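Local coordinates for protein luciferase-like monooxygenase (Streptomyces bottropensis, PDB 7BIP) that probably acts as a luciferase-like monooxygenase in the biosynthesis of the aromatic polyketide rishirilide, at residues A[19-22]-A[23-27]; A[222-225]-A[226-229]. All coordinates share one frame; numbering follows the deposited sequence.

Interaction 1 (A[19-22]-A[23-27]); sequences GQHF and EESLR. With CA (calcium ion), chain D; EDO (1,2-ethanediol), chain H.
Gln20 and Glu24 pair one turn apart near the start of helix 18-35, the helix between strands 2-6 and 39-42 of the TIM barrel. Both chains are extended beyond CG, and Gln20 NE2 gives a short, nearly straight hydrogen bond to Glu24 OE2 (2.6 Å, 168° at the hydrogen). The oxygen lies in the Gln20 amide plane, but NE2 comes down on it from above the carboxylate plane; the two flat groups stand 82° apart. Glu24 OE1 has a second partner in Lys16. With an alanine in place of Glu24, the Gln20 amide would probably be left to turn and Lys16 would lose its salt-bridge mate. Glu23 is turned outward, its CG anti to the backbone N (chi1 -173°), and its carboxylate holds calcium with both oxygens, OE1 at 2.4 Å and OE2 at 2.3 Å; Glu23 OE2 also accepts a hydrogen bond from 1,2-ethanediol O1. On the buried side Ser25 OG sits over one face of the His21 ring, 3.4 Å from His21 CE1, while Tyr53 meets that ring edge-to-face. The same imidazole puts His21 CD2 over the centre of the Phe22 ring, 3.7 Å above its plane.

Interaction 2 (A[222-225]-A[226-229]); sequences KPTE and EDIH
Pro223 touches Asp227 through their beta carbons, Pro223 CB lying 4.1 Å from Asp227 CB, while its ring also leans on Tyr212 and Ala216 of helix 202-218. At Thr224 the polar contacts gather. Its backbone N gives a hydrogen bond of 2.9 Å to Asp227 OD2, which accepts with its anti lone pair, the one turned away from the other carboxylate oxygen. The Thr224 hydroxyl lies between its own backbone N and carbonyl carbon (chi1 73°), which turns it over the chain ahead: OG1 accepts a bent hydrogen bond from Glu226 N (3.2 Å, 141° at the hydrogen) and donates a weak one to Asp227 OD2. From the far side of the turn Asp227 N returns a hydrogen bond of 3.0 Å to Thr224 O, arriving well above the carbonyl plane. Thr224 to Asp227 thus form a type I beta turn that begins with an ST turn (Thr224 OG1 to Glu226 N) and is closed a second time by the Asp227 carboxylate on Thr224 N; it leads from helix 202-218 into strand 228-236 of the TIM barrel. Asp227 OD1 forms a salt bridge with Arg171 of strand 171-175, so the buried carboxylate is gripped through both oxygens. Glu225 lays its aliphatic part against the next peptide, CG 3.5 Å from Glu226 N, and then runs out extended, so that Glu225 OE2 hydrogen-bonds the N-terminal amine of Met1. Beside it Glu226 OE2 is hydrogen-bonded to His38 NE2. Two acceptors, Glu225 O and Ile228 O, stand 3.3 Å apart, and Glu225 O is hydrogen-bonded to Thr320 OG1.

Overall arrangement
The two contacts lie on opposite sides of the chain's centre, about 30 Å apart between centres and about 17 Å between nearest atoms. Interaction 1 starts a barrel helix, beyond the C-terminal ends of the strands; interaction 2 is a helix-to-strand turn at their N-terminal ends. Both are partly buried, but differently. In 19-27 one helix flank packs inward on aromatic and aliphatic groups, the second subunit packs against Phe22, Glu23 and Leu26, and the outer flank carries acids that hold calcium and a lysine. In 222-229 the turn folds side chain onto backbone, its acids are paired within the chain, and no other protein chain touches it.

Interaction 1 (A[19-22]-A[23-27])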
loop_
_atom_site.group_PDB
_atom_site.type_symbol
_atom_site.label_atom_id
_atom_site.label_comp_id
_atom_site.label_asym_id
_atom_site.label_seq_id
_atom_site.Cartn_x
_atom_site.Cartn_y
_atom_site.Cartn_z
ATOM N N GLY A 19 -0.844 -16.079 -4.426
ATOM C CA GLY A 19 -2.243 -15.839 -4.741
ATOM C C GLY A 19 -3.163 -16.499 -3.732
ATOM O O GLY A 19 -4.105 -15.883 -3.221
ATOM N N GLN A 20 -2.893 -17.768 -3.416
ATOM C CA GLN A 20 -3.700 -18.442 -2.410
ATOM C C GLN A 20 -3.523 -17.799 -1.039
ATOM O O GLN A 20 -4.506 -17.603 -0.309
ATOM C CB GLN A 20 -3.343 -19.932 -2.367
ATOM C CG GLN A 20 -4.185 -20.715 -1.383
ATOM C CD GLN A 20 -3.758 -22.161 -1.270
ATOM O OE1 GLN A 20 -2.967 -22.654 -2.078
ATOM N NE2 GLN A 20 -4.272 -22.849 -0.259
ATOM N N HIS A 21 -2.278 -17.470 -0.670
ATOM C CA HIS A 21 -2.018 -16.849 0.624
ATOM C C HIS A 21 -2.844 -15.584 0.805
ATOM O O HIS A 21 -3.445 -15.367 1.868
ATOM C CB HIS A 21 -0.533 -16.515 0.768
ATOM C CG HIS A 21 -0.253 -15.570 1.896
ATOM N ND1 HIS A 21 -0.284 -15.960 3.218
ATOM C CD2 HIS A 21 0.019 -14.243 1.901
ATOM C CE1 HIS A 21 -0.027 -14.916 3.988
ATOM N NE2 HIS A 21 0.165 -13.863 3.211
ATOM N N PHE A 22 -2.879 -14.723 -0.218
ATOM C CA PHE A 22 -3.544 -13.444 -0.003
ATOM C C PHE A 22 -5.053 -13.583 -0.021
ATOM O O PHE A 22 -5.724 -12.902 0.753
ATOM C CB PHE A 22 -3.052 -12.402 -1.017
ATOM C CG PHE A 22 -1.734 -11.786 -0.608
ATOM C CD1 PHE A 22 -1.674 -10.936 0.485
ATOM C CD2 PHE A 22 -0.554 -12.111 -1.269
ATOM C CE1 PHE A 22 -0.462 -10.392 0.904
ATOM C CE2 PHE A 22 0.666 -11.571 -0.856
ATOM C CZ PHE A 22 0.711 -10.713 0.226
ATOM N N GLU A 23 -5.600 -14.479 -0.848
ATOM C CA GLU A 23 -7.039 -14.706 -0.792
ATOM C C GLU A 23 -7.443 -15.235 0.571
ATOM O O GLU A 23 -8.446 -14.796 1.144
ATOM C CB GLU A 23 -7.471 -15.679 -1.883
ATOM C CG GLU A 23 -8.973 -15.817 -1.961
ATOM C CD GLU A 23 -9.406 -17.015 -2.765
ATOM O OE1 GLU A 23 -8.913 -17.172 -3.899
ATOM O OE2 GLU A 23 -10.242 -17.795 -2.260
ATOM N N GLU A 24 -6.662 -16.173 1.114
ATOM C CA GLU A 24 -6.988 -16.751 2.409
ATOM C C GLU A 24 -6.826 -15.728 3.521
ATOM O O GLU A 24 -7.665 -15.651 4.426
ATOM C CB GLU A 24 -6.111 -17.984 2.657
ATOM C CG GLU A 24 -6.490 -19.156 1.757
ATOM C CD GLU A 24 -5.603 -20.367 1.953
ATOM O OE1 GLU A 24 -4.673 -20.295 2.771
ATOM O OE2 GLU A 24 -5.845 -21.386 1.277
ATOM N N SER A 25 -5.762 -14.921 3.470
ATOM C CA SER A 25 -5.558 -13.942 4.531
ATOM C C SER A 25 -6.658 -12.889 4.539
ATOM O O SER A 25 -7.091 -12.450 5.613
ATOM C CB SER A 25 -4.189 -13.281 4.382
ATOM O OG SER A 25 -3.198 -14.145 4.903
ATOM N N LEU A 26 -7.094 -12.431 3.361
ATOM C CA LEU A 26 -8.189 -11.464 3.337
ATOM C C LEU A 26 -9.484 -12.077 3.871
ATOM O O LEU A 26 -10.274 -11.392 4.532
ATOM C CB LEU A 26 -8.397 -10.909 1.922
ATOM C CG LEU A 26 -7.322 -9.924 1.458
ATOM C CD1 LEU A 26 -7.470 -9.621 -0.030
ATOM C CD2 LEU A 26 -7.368 -8.628 2.274
ATOM N N ARG A 27 -9.716 -13.365 3.606
ATOM C CA ARG A 27 -10.913 -14.004 4.145
ATOM C C ARG A 27 -10.833 -14.139 5.663
ATOM O O ARG A 27 -11.853 -13.995 6.353
ATOM C CB ARG A 27 -11.124 -15.366 3.483
ATOM C CG ARG A 27 -12.333 -16.153 3.988
ATOM C CD ARG A 27 -13.609 -15.323 3.971
ATOM N NE ARG A 27 -14.667 -15.967 4.761
ATOM C CZ ARG A 27 -15.675 -15.318 5.325
ATOM N NH1 ARG A 27 -15.780 -14.002 5.190
ATOM N NH2 ARG A 27 -16.582 -15.985 6.027
HETATM CA CA CA D . -10.231 -19.195 -4.093
HETATM C C1 EDO H . -11.183 -18.183 1.166
HETATM O O1 EDO H . -11.747 -17.504 0.040
HETATM C C2 EDO H . -10.237 -19.278 0.701
HETATM O O2 EDO H . -10.996 -20.430 0.319
HETATM O O HOH W 1 -3.035 -16.749 4.879
HETATM O O HOH W 2 -11.541 -19.850 -2.244
#

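Interaction 2 (A[222-225]-A[226-229])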
loop_
_atom_site.group_PDB
_atom_site.type_symbol
_atom_site.label_atom_id
_atom_site.label_comp_id
_atom_site.label_asym_id
_atom_site.label_seq_id
_atom_site.Cartn_x
_atom_site.Cartn_y
_atom_site.Cartn_z
ATOM N N LYS A 222 -1.426 7.736 31.191
ATOM C CA LYS A 222 -2.084 6.537 31.692
ATOM C C LYS A 222 -2.268 5.548 30.551
ATOM O O LYS A 222 -3.174 5.730 29.724
ATOM C CB LYS A 222 -3.437 6.896 32.310
ATOM C CG LYS A 222 -4.065 5.786 33.131
ATOM C CD LYS A 222 -4.380 6.266 34.539
ATOM C CE LYS A 222 -4.266 5.132 35.542
ATOM N NZ LYS A 222 -2.856 4.925 35.965
ATOM N N PRO A 223 -1.460 4.493 30.457
ATOM C CA PRO A 223 -1.625 3.546 29.348
ATOM C C PRO A 223 -2.874 2.699 29.534
ATOM O O PRO A 223 -3.154 2.209 30.629
ATOM C CB PRO A 223 -0.352 2.689 29.408
ATOM C CG PRO A 223 0.492 3.247 30.528
ATOM C CD PRO A 223 -0.405 4.074 31.392
ATOM N N THR A 224 -3.637 2.544 28.453
ATOM C CA THR A 224 -4.770 1.632 28.452
ATOM C C THR A 224 -4.321 0.268 27.934
ATOM O O THR A 224 -3.182 0.083 27.499
ATOM C CB THR A 224 -5.912 2.156 27.587
ATOM O OG1 THR A 224 -5.551 2.030 26.205
ATOM C CG2 THR A 224 -6.211 3.617 27.907
ATOM N N GLU A 225 -5.240 -0.697 27.956
ATOM C CA GLU A 225 -4.910 -2.020 27.444
ATOM C C GLU A 225 -4.613 -2.003 25.950
ATOM O O GLU A 225 -3.951 -2.921 25.455
ATOM C CB GLU A 225 -6.043 -3.010 27.746
ATOM C CG GLU A 225 -7.396 -2.605 27.205
ATOM C CD GLU A 225 -8.461 -3.638 27.498
ATOM O OE1 GLU A 225 -9.637 -3.409 27.150
ATOM O OE2 GLU A 225 -8.124 -4.687 28.075
ATOM N N GLU A 226 -5.056 -0.975 25.224
ATOM C CA GLU A 226 -4.737 -0.882 23.801
ATOM C C GLU A 226 -3.349 -0.306 23.537
ATOM O O GLU A 226 -2.909 -0.293 22.378
ATOM C CB GLU A 226 -5.802 -0.057 23.074
ATOM C CG GLU A 226 -7.076 -0.839 22.819
ATOM C CD GLU A 226 -8.182 0.000 22.227
ATOM O OE1 GLU A 226 -8.622 0.954 22.903
ATOM O OE2 GLU A 226 -8.619 -0.301 21.093
ATOM N N ASP A 227 -2.640 0.137 24.575
ATOM C CA ASP A 227 -1.290 0.667 24.432
ATOM C C ASP A 227 -0.216 -0.397 24.596
ATOM O O ASP A 227 0.969 -0.083 24.467
ATOM C CB ASP A 227 -1.051 1.784 25.452
ATOM C CG ASP A 227 -1.804 3.044 25.109
ATOM O OD1 ASP A 227 -1.692 3.498 23.948
ATOM O OD2 ASP A 227 -2.515 3.575 25.989
ATOM N N ILE A 228 -0.596 -1.641 24.883
ATOM C CA ILE A 228 0.354 -2.714 25.144
ATOM C C ILE A 228 -0.065 -3.908 24.296
ATOM O O ILE A 228 -1.152 -4.465 24.504
ATOM C CB ILE A 228 0.398 -3.094 26.631
ATOM C CG1 ILE A 228 0.869 -1.910 27.485
ATOM C CG2 ILE A 228 1.299 -4.296 26.859
ATOM C CD1 ILE A 228 0.652 -2.139 28.969
ATOM N N HIS A 229 0.787 -4.289 23.341
ATOM C CA HIS A 229 0.505 -5.368 22.399
ATOM C C HIS A 229 1.513 -6.496 22.568
ATOM O O HIS A 229 2.699 -6.250 22.772
ATOM C CB HIS A 229 0.584 -4.880 20.943
ATOM C CG HIS A 229 -0.638 -4.157 20.465
ATOM N ND1 HIS A 229 -1.218 -4.408 19.239
ATOM C CD2 HIS A 229 -1.366 -3.164 21.031
ATOM C CE1 HIS A 229 -2.263 -3.614 19.079
ATOM N NE2 HIS A 229 -2.370 -2.846 20.149
#